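Long-range contact in lipoprotein (Actinomyces odontolyticus, PDB 3UP9), which probably binds methionine as the substrate-binding lipoprotein of a bacterial uptake system, here holding selenomethionine: residues N78-L90 / E193-K207. Sequence-based numbering, arbitrary orientation.
Sequences NFEAGEGIHLEPL and ESPVDNPAVNVLVWK. With MSE (selenomethionine), chain B; PG4 (tetraethylene glycol), chain D.
Asn202 and His86 meet face to face at the ligand, a worked example of how neighbouring antiparallel segments of a periplasmic-binding-protein fold bring pocket residues together. The Asn202 amide lies stacked on the imidazole, planes 11° apart, with its CB over the same ring. His86 O is gripped twice, by Asn202 N at 2.8 Å and by Asn202 ND2, which comes from above the carbonyl plane. Asn202 ND2 also donates to the selenomethionine O at 2.9 Å, while Glu88 OE1 takes the ligand N at 2.6 Å. In the second shell, His86 NE2 donates in its ring plane to the anti lone pair of Glu88 OE2, fixing that carboxylate.

Farther along, Glu193 OE1 accepts from Leu90 N (3.1 Å) and Asn198 ND2 (2.9 Å) on opposite faces of its plane, and Glu193 OE2 forms a salt bridge with Arg120, which also bonds the ligand. A chi1 of -169° swings the Asn198 amide away from its own N and lays its CG against Leu87 CD1. Replacing Asn198 by alanine takes away one of the two donors to Glu193 OE1 and is likely to leave the loop less firmly held, without the bonds to Ser194 O and Ala200 N. At the other end, Trp206 lays its ring over Glu80 CB and O. Strand 201-207 runs between strands 79-81 and 59-64, with helix 65-75 packed on Ala81 and Val205 and helix 15-28 against His86.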
loop_
_atom_site.group_PDB
_atom_site.type_symbol
_atom_site.label_atom_id
_atom_site.label_comp_id
_atom_site.label_asym_id
_atom_site.label_seq_id
_atom_site.Cartn_x
_atom_site.Cartn_y
_atom_site.Cartn_z
ATOM N N ASN A 78 1.481 13.635 -14.200
ATOM C CA ASN A 78 0.162 13.757 -14.823
ATOM C C ASN A 78 -0.537 12.380 -14.897
ATOM O O ASN A 78 -0.673 11.804 -15.979
ATOM C CB ASN A 78 0.228 14.442 -16.212
ATOM C CG ASN A 78 -1.150 14.597 -16.841
ATOM O OD1 ASN A 78 -2.122 14.768 -16.131
ATOM N ND2 ASN A 78 -1.233 14.570 -18.133
ATOM N N PHE A 79 -1.026 11.894 -13.755
ATOM C CA PHE A 79 -1.714 10.619 -13.684
ATOM C C PHE A 79 -3.243 10.718 -13.457
ATOM O O PHE A 79 -3.791 11.716 -13.000
ATOM C CB PHE A 79 -1.111 9.762 -12.571
ATOM C CG PHE A 79 0.347 9.410 -12.754
ATOM C CD1 PHE A 79 0.973 9.442 -13.994
ATOM C CD2 PHE A 79 1.073 9.043 -11.681
ATOM C CE1 PHE A 79 2.309 9.109 -14.123
ATOM C CE2 PHE A 79 2.409 8.683 -11.801
ATOM C CZ PHE A 79 3.029 8.721 -13.025
ATOM N N GLU A 80 -3.912 9.627 -13.802
ATOM C CA GLU A 80 -5.332 9.463 -13.642
ATOM C C GLU A 80 -5.536 8.158 -12.868
ATOM O O GLU A 80 -4.817 7.193 -13.090
ATOM C CB GLU A 80 -6.016 9.359 -14.999
ATOM C CG GLU A 80 -5.631 10.373 -16.035
ATOM C CD GLU A 80 -5.778 11.828 -15.624
ATOM O OE1 GLU A 80 -6.740 12.190 -14.916
ATOM O OE2 GLU A 80 -4.891 12.620 -16.037
ATOM N N ALA A 81 -6.484 8.143 -11.943
ATOM C CA ALA A 81 -6.755 6.988 -11.093
ATOM C C ALA A 81 -8.221 6.528 -11.167
ATOM O O ALA A 81 -9.186 7.298 -11.414
ATOM C CB ALA A 81 -6.373 7.252 -9.663
ATOM N N GLY A 82 -8.340 5.238 -10.915
ATOM C CA GLY A 82 -9.586 4.549 -10.821
ATOM C C GLY A 82 -10.135 4.523 -9.434
ATOM O O GLY A 82 -9.562 5.126 -8.525
ATOM N N GLU A 83 -11.271 3.840 -9.308
ATOM C CA GLU A 83 -11.955 3.609 -8.043
ATOM C C GLU A 83 -11.163 2.694 -7.104
ATOM O O GLU A 83 -10.482 1.805 -7.539
ATOM C CB GLU A 83 -13.265 2.896 -8.311
ATOM C CG GLU A 83 -14.351 3.706 -8.955
ATOM C CD GLU A 83 -15.635 2.895 -9.148
ATOM O OE1 GLU A 83 -16.217 2.487 -8.105
ATOM O OE2 GLU A 83 -16.033 2.688 -10.335
ATOM N N GLY A 84 -11.348 2.861 -5.813
ATOM C CA GLY A 84 -10.780 1.992 -4.802
ATOM C C GLY A 84 -11.074 0.539 -5.091
ATOM O O GLY A 84 -12.216 0.131 -5.345
ATOM N N ILE A 85 -10.027 -0.238 -5.097
ATOM C CA ILE A 85 -10.160 -1.683 -5.234
ATOM C C ILE A 85 -10.151 -2.395 -3.872
ATOM O O ILE A 85 -11.048 -3.165 -3.587
ATOM C CB ILE A 85 -9.074 -2.241 -6.180
ATOM C CG1 ILE A 85 -9.293 -1.545 -7.534
ATOM C CG2 ILE A 85 -9.121 -3.823 -6.275
ATOM C CD1 ILE A 85 -7.994 -1.426 -8.293
ATOM N N HIS A 86 -9.136 -2.125 -3.066
ATOM C CA HIS A 86 -9.021 -2.705 -1.766
ATOM C C HIS A 86 -8.216 -1.827 -0.837
ATOM O O HIS A 86 -7.484 -0.950 -1.272
ATOM C CB HIS A 86 -8.343 -4.054 -1.852
ATOM C CG HIS A 86 -6.884 -3.978 -2.222
ATOM N ND1 HIS A 86 -6.465 -4.066 -3.476
ATOM C CD2 HIS A 86 -5.759 -3.807 -1.442
ATOM C CE1 HIS A 86 -5.122 -3.952 -3.508
ATOM N NE2 HIS A 86 -4.696 -3.810 -2.261
ATOM N N LEU A 87 -8.412 -2.080 0.458
ATOM C CA LEU A 87 -7.699 -1.499 1.537
ATOM C C LEU A 87 -6.803 -2.561 2.176
ATOM O O LEU A 87 -7.202 -3.738 2.308
ATOM C CB LEU A 87 -8.736 -1.003 2.569
ATOM C CG LEU A 87 -8.272 -0.407 3.877
ATOM C CD1 LEU A 87 -7.713 0.975 3.539
ATOM C CD2 LEU A 87 -9.466 -0.339 4.851
ATOM N N GLU A 88 -5.594 -2.139 2.552
ATOM C CA GLU A 88 -4.667 -2.927 3.373
ATOM C C GLU A 88 -4.464 -2.214 4.697
ATOM O O GLU A 88 -3.679 -1.262 4.730
ATOM C CB GLU A 88 -3.295 -3.044 2.700
ATOM C CG GLU A 88 -3.172 -4.001 1.527
ATOM C CD GLU A 88 -2.073 -3.571 0.562
ATOM O OE1 GLU A 88 -0.995 -3.143 1.025
ATOM O OE2 GLU A 88 -2.283 -3.612 -0.674
ATOM N N PRO A 89 -5.163 -2.642 5.783
ATOM C CA PRO A 89 -4.945 -2.006 7.041
ATOM C C PRO A 89 -3.441 -1.947 7.456
ATOM O O PRO A 89 -2.683 -2.923 7.315
ATOM C CB PRO A 89 -5.795 -2.857 8.012
ATOM C CG PRO A 89 -6.873 -3.461 7.169
ATOM C CD PRO A 89 -6.124 -3.762 5.915
ATOM N N LEU A 90 -3.018 -0.778 7.930
ATOM C CA LEU A 90 -1.650 -0.582 8.355
ATOM C C LEU A 90 -1.502 -1.200 9.726
ATOM O O LEU A 90 -2.426 -1.120 10.572
ATOM C CB LEU A 90 -1.302 0.903 8.360
ATOM C CG LEU A 90 0.167 1.300 8.500
ATOM C CD1 LEU A 90 1.061 0.754 7.351
ATOM C CD2 LEU A 90 0.235 2.820 8.668
ATOM N N GLU A 193 -4.861 -0.578 12.039
ATOM C CA GLU A 193 -5.547 0.603 11.575
ATOM C C GLU A 193 -7.009 0.269 11.275
ATOM O O GLU A 193 -7.301 -0.773 10.718
ATOM C CB GLU A 193 -4.872 1.037 10.283
ATOM C CG GLU A 193 -5.192 2.430 9.768
ATOM C CD GLU A 193 -4.605 2.662 8.375
ATOM O OE1 GLU A 193 -4.820 1.772 7.526
ATOM O OE2 GLU A 193 -4.005 3.738 8.124
ATOM N N SER A 194 -7.925 1.147 11.687
ATOM C CA SER A 194 -9.338 0.941 11.446
ATOM C C SER A 194 -9.672 0.927 9.961
ATOM O O SER A 194 -9.123 1.716 9.220
ATOM C CB SER A 194 -10.149 2.008 12.146
ATOM O OG SER A 194 -11.386 2.172 11.498
ATOM N N PRO A 195 -10.562 0.017 9.526
ATOM C CA PRO A 195 -11.001 0.061 8.134
ATOM C C PRO A 195 -12.201 1.005 7.819
ATOM O O PRO A 195 -12.642 1.056 6.692
ATOM C CB PRO A 195 -11.398 -1.395 7.878
ATOM C CG PRO A 195 -11.885 -1.915 9.213
ATOM C CD PRO A 195 -11.333 -0.992 10.289
ATOM N N VAL A 196 -12.705 1.739 8.804
ATOM C CA VAL A 196 -13.927 2.506 8.702
ATOM C C VAL A 196 -13.514 3.925 8.304
ATOM O O VAL A 196 -12.665 4.539 8.945
ATOM C CB VAL A 196 -14.737 2.485 10.074
ATOM C CG1 VAL A 196 -15.761 3.628 10.151
ATOM C CG2 VAL A 196 -15.410 1.117 10.284
ATOM N N ASP A 197 -14.115 4.447 7.239
ATOM C CA ASP A 197 -13.766 5.773 6.711
ATOM C C ASP A 197 -12.236 5.936 6.470
ATOM O O ASP A 197 -11.653 6.962 6.792
ATOM C CB ASP A 197 -14.338 6.892 7.612
ATOM C CG ASP A 197 -15.875 7.072 7.453
ATOM O OD1 ASP A 197 -16.662 6.248 7.982
ATOM O OD2 ASP A 197 -16.308 8.061 6.819
ATOM N N ASN A 198 -11.598 4.894 5.935
ATOM C CA ASN A 198 -10.157 4.898 5.713
ATOM C C ASN A 198 -9.899 5.360 4.266
ATOM O O ASN A 198 -10.399 4.744 3.334
ATOM C CB ASN A 198 -9.594 3.500 5.975
ATOM C CG ASN A 198 -8.099 3.466 6.037
ATOM O OD1 ASN A 198 -7.423 4.186 5.321
ATOM N ND2 ASN A 198 -7.572 2.605 6.884
ATOM N N PRO A 199 -9.171 6.488 4.070
ATOM C CA PRO A 199 -9.024 6.935 2.673
ATOM C C PRO A 199 -7.957 6.200 1.856
ATOM O O PRO A 199 -7.912 6.416 0.626
ATOM C CB PRO A 199 -8.692 8.435 2.807
ATOM C CG PRO A 199 -7.933 8.491 4.083
ATOM C CD PRO A 199 -8.653 7.506 5.005
ATOM N N ALA A 200 -7.174 5.317 2.502
ATOM C CA ALA A 200 -6.036 4.667 1.852
ATOM C C ALA A 200 -6.407 3.466 0.994
ATOM O O ALA A 200 -5.772 2.384 1.089
ATOM C CB ALA A 200 -4.948 4.281 2.868
ATOM N N VAL A 201 -7.380 3.664 0.104
ATOM C CA VAL A 201 -7.752 2.624 -0.851
ATOM C C VAL A 201 -6.758 2.598 -2.033
ATOM O O VAL A 201 -6.273 3.629 -2.527
ATOM C CB VAL A 201 -9.200 2.802 -1.354
ATOM C CG1 VAL A 201 -10.189 2.649 -0.196
ATOM C CG2 VAL A 201 -9.380 4.142 -2.070
ATOM N N ASN A 202 -6.502 1.386 -2.505
ATOM C CA ASN A 202 -5.575 1.111 -3.586
ATOM C C ASN A 202 -6.217 1.187 -4.972
ATOM O O ASN A 202 -7.232 0.580 -5.222
ATOM C CB ASN A 202 -4.980 -0.296 -3.413
ATOM C CG ASN A 202 -3.965 -0.370 -2.310
ATOM O OD1 ASN A 202 -2.747 -0.393 -2.573
ATOM N ND2 ASN A 202 -4.456 -0.456 -1.061
ATOM N N VAL A 203 -5.577 1.902 -5.888
ATOM C CA VAL A 203 -6.169 2.240 -7.171
ATOM C C VAL A 203 -5.268 1.904 -8.347
ATOM O O VAL A 203 -4.048 1.825 -8.207
ATOM C CB VAL A 203 -6.594 3.761 -7.189
ATOM C CG1 VAL A 203 -7.811 3.968 -6.286
ATOM C CG2 VAL A 203 -5.440 4.653 -6.772
ATOM N N LEU A 204 -5.911 1.679 -9.501
ATOM C CA LEU A 204 -5.232 1.525 -10.810
ATOM C C LEU A 204 -4.868 2.941 -11.235
ATOM O O LEU A 204 -5.704 3.842 -11.113
ATOM C CB LEU A 204 -6.161 0.871 -11.880
ATOM C CG LEU A 204 -5.497 0.586 -13.227
ATOM C CD1 LEU A 204 -4.567 -0.606 -13.190
ATOM C CD2 LEU A 204 -6.575 0.324 -14.263
ATOM N N VAL A 205 -3.624 3.164 -11.656
ATOM C CA VAL A 205 -3.175 4.515 -12.067
ATOM C C VAL A 205 -2.579 4.362 -13.434
ATOM O O VAL A 205 -1.896 3.386 -13.703
ATOM C CB VAL A 205 -2.182 5.184 -11.050
ATOM C CG1 VAL A 205 -1.637 6.517 -11.563
ATOM C CG2 VAL A 205 -2.807 5.298 -9.671
ATOM N N TRP A 206 -2.882 5.316 -14.304
ATOM C CA TRP A 206 -2.306 5.400 -15.633
ATOM C C TRP A 206 -2.006 6.864 -15.994
ATOM O O TRP A 206 -2.359 7.807 -15.267
ATOM C CB TRP A 206 -3.241 4.706 -16.638
ATOM C CG TRP A 206 -4.584 5.378 -16.804
ATOM C CD1 TRP A 206 -4.920 6.351 -17.742
ATOM C CD2 TRP A 206 -5.790 5.217 -15.975
ATOM N NE1 TRP A 206 -6.189 6.784 -17.557
ATOM C CE2 TRP A 206 -6.780 6.142 -16.520
ATOM C CE3 TRP A 206 -6.134 4.442 -14.841
ATOM C CZ2 TRP A 206 -8.070 6.248 -15.987
ATOM C CZ3 TRP A 206 -7.427 4.566 -14.313
ATOM C CH2 TRP A 206 -8.368 5.459 -14.874
ATOM N N LYS A 207 -1.338 7.080 -17.115
ATOM C CA LYS A 207 -0.893 8.424 -17.486
ATOM C C LYS A 207 -2.001 9.049 -18.330
ATOM O O LYS A 207 -2.572 8.371 -19.189
ATOM C CB LYS A 207 0.424 8.347 -18.256
ATOM C CG LYS A 207 1.240 9.618 -18.280
ATOM C CD LYS A 207 2.656 9.287 -18.699
ATOM C CE LYS A 207 3.313 10.409 -19.483
ATOM N NZ LYS A 207 4.224 11.178 -18.609
HETATM N N MSE B 300 -0.174 -1.360 -0.735
HETATM C CA MSE B 300 0.098 -0.198 0.139
HETATM C C MSE B 300 -1.040 0.123 1.078
HETATM O O MSE B 300 -2.229 -0.071 0.709
HETATM O OXT MSE B 300 -0.731 0.580 2.190
HETATM C CB MSE B 300 0.379 1.023 -0.698
HETATM C CG MSE B 300 0.816 2.277 0.122
HETATM SE SE MSE B 300 1.122 3.764 -1.048
HETATM C CE MSE B 300 2.482 3.063 -2.339
HETATM O O1 PG4 D . 3.778 13.371 -16.116
HETATM C C1 PG4 D . 4.332 14.606 -16.639
HETATM C C2 PG4 D . 5.733 14.966 -16.139
HETATM O O2 PG4 D . 5.946 14.954 -14.711
HETATM C C3 PG4 D . 7.217 15.449 -14.281
HETATM C C4 PG4 D . 7.960 14.438 -13.400
HETATM O O3 PG4 D . 9.283 14.130 -13.893
HETATM O O HOH W 1 -8.736 1.518 -9.668
HETATM O O HOH W 2 -4.344 0.462 2.451
#